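Local coordinates for envelope glycoprotein (PDB 5XEA), which probably attaches the virus to a receptor on the host cell and later induces fusion of the virion with the host membrane, at residues E40-Y46 / F187-D193; W83-Q88 / C142-T146; I94-G100 / Y133-D139. All coordinates share one frame; numbering follows the deposited sequence.

Contact 1 of 3, residues E40-Y46 / F187-D193; sequences ELLTAGY and FSYLVKD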
# COMPACT_ATOMS: atom_id res chain seq x y z
N GLU B 40 3.77 -22.28 -1.67
CA GLU B 40 3.63 -23.51 -0.92
C GLU B 40 2.18 -23.98 -0.98
O GLU B 40 1.28 -23.24 -1.37
CB GLU B 40 4.00 -23.33 0.55
CG GLU B 40 5.31 -22.65 0.79
CD GLU B 40 5.66 -22.63 2.25
OE1 GLU B 40 5.04 -21.84 3.00
OE2 GLU B 40 6.53 -23.41 2.66
N LEU B 41 1.96 -25.24 -0.60
CA LEU B 41 0.62 -25.79 -0.52
C LEU B 41 0.24 -25.91 0.94
O LEU B 41 0.88 -26.67 1.69
CB LEU B 41 0.51 -27.15 -1.20
CG LEU B 41 -0.96 -27.57 -1.32
CD1 LEU B 41 -1.65 -26.76 -2.41
CD2 LEU B 41 -1.10 -29.07 -1.57
N LEU B 42 -0.76 -25.15 1.36
CA LEU B 42 -1.26 -25.22 2.72
C LEU B 42 -2.50 -26.10 2.72
O LEU B 42 -3.50 -25.77 2.07
CB LEU B 42 -1.57 -23.84 3.28
CG LEU B 42 -2.45 -23.85 4.54
CD1 LEU B 42 -1.69 -24.42 5.74
CD2 LEU B 42 -2.96 -22.45 4.84
N THR B 43 -2.42 -27.23 3.40
CA THR B 43 -3.60 -28.04 3.68
C THR B 43 -3.97 -27.82 5.14
O THR B 43 -3.14 -28.04 6.03
CB THR B 43 -3.35 -29.52 3.39
OG1 THR B 43 -3.01 -29.67 2.01
CG2 THR B 43 -4.61 -30.33 3.68
N ALA B 44 -5.20 -27.37 5.38
CA ALA B 44 -5.67 -27.11 6.73
C ALA B 44 -7.01 -27.78 6.93
O ALA B 44 -7.92 -27.62 6.11
CB ALA B 44 -5.77 -25.61 7.02
N GLY B 45 -7.14 -28.52 8.02
CA GLY B 45 -8.38 -29.22 8.32
C GLY B 45 -8.77 -29.08 9.78
O GLY B 45 -7.92 -28.96 10.66
N TYR B 46 -10.08 -29.09 10.02
CA TYR B 46 -10.63 -28.99 11.37
C TYR B 46 -11.71 -30.03 11.56
O TYR B 46 -12.36 -30.46 10.60
CB TYR B 46 -11.19 -27.58 11.67
CG TYR B 46 -12.41 -27.18 10.87
CD1 TYR B 46 -13.70 -27.41 11.35
CD2 TYR B 46 -12.28 -26.55 9.63
CE1 TYR B 46 -14.81 -27.05 10.61
CE2 TYR B 46 -13.38 -26.19 8.89
CZ TYR B 46 -14.65 -26.43 9.38
OH TYR B 46 -15.74 -26.06 8.62
N PHE B 187 -7.83 -27.49 14.63
CA PHE B 187 -7.18 -27.48 13.34
C PHE B 187 -5.88 -28.28 13.37
O PHE B 187 -5.15 -28.28 14.36
CB PHE B 187 -6.86 -26.04 12.89
CG PHE B 187 -7.87 -25.46 11.92
CD1 PHE B 187 -7.71 -25.62 10.56
CD2 PHE B 187 -8.98 -24.78 12.38
CE1 PHE B 187 -8.63 -25.08 9.66
CE2 PHE B 187 -9.91 -24.25 11.50
CZ PHE B 187 -9.74 -24.41 10.14
N SER B 188 -5.60 -28.94 12.25
CA SER B 188 -4.23 -29.30 11.91
C SER B 188 -3.85 -28.65 10.58
O SER B 188 -4.71 -28.37 9.74
CB SER B 188 -4.05 -30.83 11.84
OG SER B 188 -4.34 -31.42 13.10
N TYR B 189 -2.55 -28.42 10.41
CA TYR B 189 -2.01 -27.73 9.25
C TYR B 189 -0.86 -28.52 8.65
O TYR B 189 0.04 -28.97 9.38
CB TYR B 189 -1.50 -26.33 9.61
CG TYR B 189 -2.48 -25.47 10.36
CD1 TYR B 189 -3.25 -24.53 9.69
CD2 TYR B 189 -2.61 -25.59 11.73
CE1 TYR B 189 -4.16 -23.73 10.38
CE2 TYR B 189 -3.53 -24.78 12.43
CZ TYR B 189 -4.29 -23.86 11.74
OH TYR B 189 -5.18 -23.08 12.45
N LEU B 190 -0.88 -28.66 7.34
CA LEU B 190 0.23 -29.27 6.60
C LEU B 190 0.69 -28.29 5.51
O LEU B 190 -0.11 -27.90 4.65
CB LEU B 190 -0.20 -30.61 5.98
CG LEU B 190 0.85 -31.37 5.16
CD1 LEU B 190 2.08 -31.75 6.00
CD2 LEU B 190 0.22 -32.60 4.56
N VAL B 191 1.95 -27.88 5.58
CA VAL B 191 2.54 -27.00 4.56
C VAL B 191 3.54 -27.83 3.75
O VAL B 191 4.53 -28.32 4.30
CB VAL B 191 3.23 -25.77 5.16
CG1 VAL B 191 3.83 -24.91 4.06
CG2 VAL B 191 2.27 -24.94 5.96
N LYS B 192 3.29 -27.95 2.44
CA LYS B 192 4.08 -28.78 1.53
C LYS B 192 4.71 -27.93 0.43
O LYS B 192 4.04 -27.08 -0.17
CB LYS B 192 3.19 -29.87 0.92
CG LYS B 192 3.89 -30.86 0.01
CD LYS B 192 4.99 -31.63 0.73
CE LYS B 192 5.98 -32.25 -0.27
NZ LYS B 192 5.30 -33.08 -1.30
N ASP B 193 5.99 -28.16 0.14
CA ASP B 193 6.70 -27.49 -0.96
C ASP B 193 6.82 -28.44 -2.14
O ASP B 193 7.54 -29.44 -2.06
CB ASP B 193 8.08 -27.01 -0.52
CG ASP B 193 8.01 -26.05 0.64
OD1 ASP B 193 6.98 -25.34 0.74
OD2 ASP B 193 8.96 -26.01 1.44
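The ring of Phe-187 carries Tyr-46 on one face: Tyr-46 CB stands over the ring centre, 3.6 Å from the centroid, a CH-pi contact. Both residues belong to an antiparallel pair of strands, 40-46 and 187-192, whose axes run at 165°. At the edge of the Phe-187 ring, near its plane, lies the methyl of Ala-44. The two aromatic rings run side by side with their planes at 41°, too oblique for a stack, and Tyr-46 CD2 comes to 3.4 Å from Phe-187 CZ. Tyr-46 is swung there by a chi1 of 66°, which sets its CG between the backbone N and carbonyl carbon. At the edge of the Tyr-189 ring lies Leu-42 CD1, while Trp-182, of the adjacent strand 180-184, stacks on that ring.

These groups share one face of the strand pair. Hydrogen-bonded pairs Leu-41/Lys-192, Thr-43/Leu-190 and Gly-45/Ser-188 supply six backbone bonds. The aromatic face is covered by helix 421-437 through Trp-423, Val-426 and Ser-429; Thr-43, Ser-188 and Leu-190 face helix 77-86, so the sheet is packed between helices.

At the far end the Glu-40 and Asp-193 carboxylates lie nearly coplanar, and Thr-164 bonds Glu-40 OE1. Glu-40 OE2 approaches Asp-193 OD1 to 2.8 Å, so one of the two acids is probably protonated, and rests 3.4 Å from Val-191 CG1.

Contact 2 of 3, residues W83-Q88 / C142-T146; sequences WGSSHQ and CGVTT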
# COMPACT_ATOMS: atom_id res chain seq x y z
N TRP B 83 -7.54 -36.15 3.53
CA TRP B 83 -8.54 -35.10 3.35
C TRP B 83 -8.17 -34.19 2.19
O TRP B 83 -9.02 -33.86 1.35
CB TRP B 83 -8.67 -34.27 4.63
CG TRP B 83 -9.32 -34.95 5.81
CD1 TRP B 83 -9.54 -36.30 5.99
CD2 TRP B 83 -9.80 -34.31 7.00
NE1 TRP B 83 -10.13 -36.52 7.21
CE2 TRP B 83 -10.31 -35.32 7.85
CE3 TRP B 83 -9.86 -32.98 7.43
CZ2 TRP B 83 -10.86 -35.04 9.10
CZ3 TRP B 83 -10.41 -32.70 8.68
CH2 TRP B 83 -10.91 -33.73 9.49
N GLY B 84 -6.91 -33.78 2.12
CA GLY B 84 -6.49 -32.87 1.06
C GLY B 84 -6.67 -33.46 -0.33
O GLY B 84 -7.19 -32.80 -1.24
N SER B 85 -6.25 -34.71 -0.52
CA SER B 85 -6.38 -35.33 -1.83
C SER B 85 -7.84 -35.60 -2.18
O SER B 85 -8.29 -35.30 -3.29
CB SER B 85 -5.56 -36.62 -1.90
OG SER B 85 -5.68 -37.36 -0.70
N SER B 86 -8.62 -36.14 -1.23
CA SER B 86 -10.02 -36.43 -1.52
C SER B 86 -10.88 -35.18 -1.54
O SER B 86 -11.97 -35.20 -2.13
CB SER B 86 -10.58 -37.40 -0.48
OG SER B 86 -10.45 -36.87 0.83
N HIS B 87 -10.42 -34.09 -0.93
CA HIS B 87 -11.22 -32.87 -0.75
C HIS B 87 -12.49 -33.18 0.03
O HIS B 87 -13.58 -32.70 -0.30
CB HIS B 87 -11.54 -32.20 -2.09
CG HIS B 87 -10.33 -31.79 -2.86
ND1 HIS B 87 -9.53 -30.73 -2.49
CD2 HIS B 87 -9.77 -32.30 -3.98
CE1 HIS B 87 -8.53 -30.61 -3.34
NE2 HIS B 87 -8.65 -31.55 -4.26
N GLN B 88 -12.34 -33.99 1.07
CA GLN B 88 -13.43 -34.35 1.97
C GLN B 88 -12.90 -34.48 3.39
O GLN B 88 -11.70 -34.68 3.60
CB GLN B 88 -14.11 -35.67 1.56
CG GLN B 88 -14.98 -35.57 0.32
CD GLN B 88 -15.87 -36.79 0.17
OE1 GLN B 88 -17.05 -36.77 0.56
NE2 GLN B 88 -15.31 -37.86 -0.37
N CYS B 142 -16.68 -30.54 10.42
CA CYS B 142 -15.34 -30.74 9.88
C CYS B 142 -15.23 -29.98 8.57
O CYS B 142 -16.24 -29.62 7.95
CB CYS B 142 -15.04 -32.23 9.69
SG CYS B 142 -16.15 -33.06 8.53
N GLY B 143 -14.00 -29.73 8.16
CA GLY B 143 -13.78 -29.01 6.92
C GLY B 143 -12.31 -29.08 6.55
O GLY B 143 -11.45 -29.36 7.40
N VAL B 144 -12.04 -28.82 5.28
CA VAL B 144 -10.67 -28.91 4.77
C VAL B 144 -10.49 -27.89 3.66
O VAL B 144 -11.43 -27.61 2.90
CB VAL B 144 -10.34 -30.34 4.29
CG1 VAL B 144 -11.24 -30.73 3.11
CG2 VAL B 144 -8.86 -30.48 3.91
N THR B 145 -9.30 -27.32 3.58
CA THR B 145 -8.90 -26.50 2.45
C THR B 145 -7.50 -26.91 2.01
O THR B 145 -6.67 -27.34 2.81
CB THR B 145 -8.93 -24.99 2.77
OG1 THR B 145 -8.91 -24.23 1.55
CG2 THR B 145 -7.71 -24.57 3.59
N THR B 146 -7.26 -26.80 0.71
CA THR B 146 -5.93 -26.91 0.13
C THR B 146 -5.72 -25.65 -0.69
O THR B 146 -6.43 -25.42 -1.67
CB THR B 146 -5.77 -28.16 -0.75
OG1 THR B 146 -6.77 -28.14 -1.78
CG2 THR B 146 -5.91 -29.43 0.08
O HOH W 1 -9.81 -28.99 -0.41
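Trp-83, in the last turn of helix 77-86, lies across strand 142-146, so the motif is a helix end packed on the face of an antiparallel sheet. Its CB meets Val-144 CG2 at 3.9 Å, the two side chains crossing at a slant, and the six-membered part of the indole runs on along the strand, where CZ3 stands 3.7 Å from Gly-143 O and CH2 reaches toward Cys-142 CB. Trp-116 meets the same indole with its plane at about 80°.

Gly-84 follows with no side chain, and the strand comes close: Gly-84 CA is 3.6 Å from Thr-146 CG2, so the helix backbone itself meets the methyl of the strand.

At His-87 the chain leaves the helix with positive phi (59°), and weak bonds from the N atoms of His-87 and Gln-88 both return to Trp-83 O. One face of the His-87 imidazole is covered by Gly-84 O, 3.3 Å above the plane and over the ring centre. Thr-146 OG1 lies in the plane of the same ring at its edge, 3.4 Å from His-87 CE1, and a water 2.7 Å from His-87 ND1 links weakly to that hydroxyl.

The residue after Gln-88, Cys-89, is disulfide-bonded to Cys-142, tying the chain beyond the helix to the strand. Gln-88 itself adds its backbone N, 4.0 Å from Val-144 CG1.

Contact 3 of 3, residues I94-G100 / Y133-D139; sequences ICHDCWG and YHMCNID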
# COMPACT_ATOMS: atom_id res chain seq x y z
N ILE B 94 -23.46 -39.44 14.78
CA ILE B 94 -24.26 -38.38 15.38
C ILE B 94 -25.41 -39.02 16.15
O ILE B 94 -25.89 -40.11 15.82
CB ILE B 94 -24.78 -37.36 14.35
CG1 ILE B 94 -26.19 -37.70 13.87
CG2 ILE B 94 -23.78 -37.18 13.15
CD1 ILE B 94 -27.14 -36.52 13.98
N CYS B 95 -25.85 -38.34 17.20
CA CYS B 95 -26.90 -38.83 18.09
C CYS B 95 -27.88 -37.69 18.28
O CYS B 95 -27.50 -36.63 18.78
CB CYS B 95 -26.34 -39.27 19.45
SG CYS B 95 -25.52 -40.85 19.46
N HIS B 96 -29.12 -37.91 17.89
CA HIS B 96 -30.19 -36.97 18.12
C HIS B 96 -31.09 -37.50 19.24
O HIS B 96 -31.82 -38.48 19.03
CB HIS B 96 -30.99 -36.74 16.85
CG HIS B 96 -31.96 -35.60 16.95
ND1 HIS B 96 -33.25 -35.77 17.37
CD2 HIS B 96 -31.82 -34.29 16.67
CE1 HIS B 96 -33.87 -34.60 17.36
NE2 HIS B 96 -33.02 -33.68 16.93
N ASP B 97 -31.04 -36.85 20.40
CA ASP B 97 -31.96 -37.14 21.50
C ASP B 97 -31.99 -38.63 21.82
O ASP B 97 -33.04 -39.25 21.95
CB ASP B 97 -33.37 -36.60 21.19
CG ASP B 97 -33.49 -35.08 21.38
OD1 ASP B 97 -32.46 -34.40 21.56
OD2 ASP B 97 -34.63 -34.54 21.34
N CYS B 98 -30.80 -39.23 21.91
CA CYS B 98 -30.65 -40.64 22.24
C CYS B 98 -30.75 -40.79 23.76
O CYS B 98 -29.83 -40.40 24.48
CB CYS B 98 -29.33 -41.19 21.73
SG CYS B 98 -29.13 -41.14 19.93
N TRP B 99 -31.85 -41.35 24.23
CA TRP B 99 -32.11 -41.44 25.66
C TRP B 99 -32.08 -42.89 26.12
O TRP B 99 -32.07 -43.83 25.31
CB TRP B 99 -33.45 -40.79 26.02
CG TRP B 99 -34.64 -41.36 25.34
CD1 TRP B 99 -35.18 -40.96 24.16
CD2 TRP B 99 -35.47 -42.44 25.81
NE1 TRP B 99 -36.29 -41.72 23.86
CE2 TRP B 99 -36.48 -42.65 24.85
CE3 TRP B 99 -35.44 -43.27 26.94
CZ2 TRP B 99 -37.47 -43.63 25.00
CZ3 TRP B 99 -36.41 -44.25 27.09
CH2 TRP B 99 -37.42 -44.42 26.12
N GLY B 100 -32.04 -43.06 27.44
CA GLY B 100 -31.99 -44.40 28.00
C GLY B 100 -30.70 -45.09 27.61
O GLY B 100 -29.63 -44.48 27.56
N TYR B 133 -34.46 -40.31 32.89
CA TYR B 133 -33.51 -40.93 31.98
C TYR B 133 -32.43 -39.94 31.59
O TYR B 133 -32.57 -38.72 31.74
CB TYR B 133 -34.19 -41.45 30.70
CG TYR B 133 -35.07 -42.66 30.89
CD1 TYR B 133 -34.58 -43.94 30.66
CD2 TYR B 133 -36.40 -42.52 31.28
CE1 TYR B 133 -35.38 -45.06 30.83
CE2 TYR B 133 -37.22 -43.63 31.44
CZ TYR B 133 -36.69 -44.90 31.22
OH TYR B 133 -37.49 -46.00 31.38
N HIS B 134 -31.35 -40.49 31.05
CA HIS B 134 -30.27 -39.72 30.45
C HIS B 134 -30.57 -39.45 28.99
O HIS B 134 -31.28 -40.22 28.32
CB HIS B 134 -28.96 -40.47 30.56
CG HIS B 134 -28.53 -40.73 31.97
ND1 HIS B 134 -27.58 -39.96 32.60
CD2 HIS B 134 -28.92 -41.66 32.87
CE1 HIS B 134 -27.41 -40.40 33.83
NE2 HIS B 134 -28.20 -41.44 34.02
N MET B 135 -30.03 -38.35 28.48
CA MET B 135 -30.22 -38.05 27.07
C MET B 135 -28.91 -37.55 26.48
O MET B 135 -28.18 -36.78 27.10
CB MET B 135 -31.36 -37.04 26.87
CG MET B 135 -31.79 -36.93 25.40
SD MET B 135 -33.31 -36.02 25.16
CE MET B 135 -34.50 -37.29 25.59
N CYS B 136 -28.61 -38.04 25.28
CA CYS B 136 -27.32 -37.86 24.62
C CYS B 136 -27.55 -37.16 23.28
O CYS B 136 -28.41 -37.57 22.50
CB CYS B 136 -26.63 -39.22 24.41
SG CYS B 136 -25.11 -39.23 23.41
N ASN B 137 -26.80 -36.10 23.05
CA ASN B 137 -26.77 -35.48 21.73
C ASN B 137 -25.32 -35.35 21.30
O ASN B 137 -24.50 -34.81 22.05
CB ASN B 137 -27.47 -34.11 21.72
CG ASN B 137 -28.96 -34.21 21.46
OD1 ASN B 137 -29.39 -34.45 20.33
ND2 ASN B 137 -29.76 -34.03 22.51
N ILE B 138 -25.01 -35.87 20.11
CA ILE B 138 -23.70 -35.71 19.51
C ILE B 138 -23.86 -35.22 18.08
O ILE B 138 -24.65 -35.79 17.31
CB ILE B 138 -22.89 -37.02 19.51
CG1 ILE B 138 -22.84 -37.65 20.90
CG2 ILE B 138 -21.47 -36.78 18.93
CD1 ILE B 138 -22.04 -38.93 20.90
N ASP B 139 -23.08 -34.20 17.70
CA ASP B 139 -22.99 -33.81 16.29
C ASP B 139 -21.57 -33.34 16.01
O ASP B 139 -20.77 -33.10 16.92
CB ASP B 139 -24.03 -32.73 15.93
CG ASP B 139 -24.31 -32.66 14.42
OD1 ASP B 139 -23.74 -33.48 13.65
OD2 ASP B 139 -25.08 -31.76 14.01
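A chi1 of 59° holds Trp-99 CG between its backbone N and carbonyl carbon, and from there the indole edge is presented to the face of Tyr-133. The planes meet at 75° with centroids 5.1 Å apart, a T-shaped pair in which Trp-99 CZ3 stands above the tyrosine plane, offset toward the rim. Met-135 starts out anti to its backbone N (chi1 -168°) and bends at its last torsion; this carries SD to 3.9 Å from Asp-97 CG and the CE methyl to 3.7 Å from Trp-99 CB.

The backbones form an antiparallel pair interrupted by a beta bulge: Cys-95 is bridged to Ile-138, but Cys-98 to Cys-136, a register shift of one residue. Asp-97, with a left-handed backbone conformation, turns the corner, and the side chain of Asn-137 takes over where regular pairing lapses. Asn-137 OD1 accepts Asp-97 N at 2.9 Å, with the donor well above the carbonyl plane. Asn-137 ND2 in turn gives a bond of 2.9 Å to Asp-97 OD1, the acceptor lying in the amide plane. One side chain thus grips both the backbone and the carboxylate of the bulge residue. The other carboxylate oxygen, Asp-97 OD2, has a salt bridge to Arg-125 and a hydrogen bond from Trp-129, which probably favours its charged form. Beyond the bulge, Gly-100 N reaches His-134 O at 3.1 Å.

Cys-136 is disulfide-bonded to Cys-106, linking this strand to the chain beyond Gly-100. Residues 133-139 are the middle of three strands: Trp-99 and its neighbours flank one side, while strand 40-56 binds the other through backbone hydrogen bonds with Trp-50, Ala-52, Cys-54 and Asn-56.

How the contacts relate
All three contacts reach one branched or curled antiparallel sheet, contact 2 by packing a helix end on it. Contacts 1 and 2 adjoin, their centres 10 Å apart: Ala-44 O lies 2.9 Å from Thr-145 N and Tyr-46 N 3.0 Å from Gly-143 O, both probable hydrogen bonds, so residues 40-46 lie between 187-192 and 142-146. Contact 3 uses the same long strand as contact 2, but its centre is 29 Å away; it is 34 Å from that of contact 1, with nearest atoms about 11 Å apart. Along the chain contact 3 is nested within contact 2, and contact 2 within contact 1. The side chain of Tyr-189 is about 6 Å from a NAG of a glycan attached to the protein.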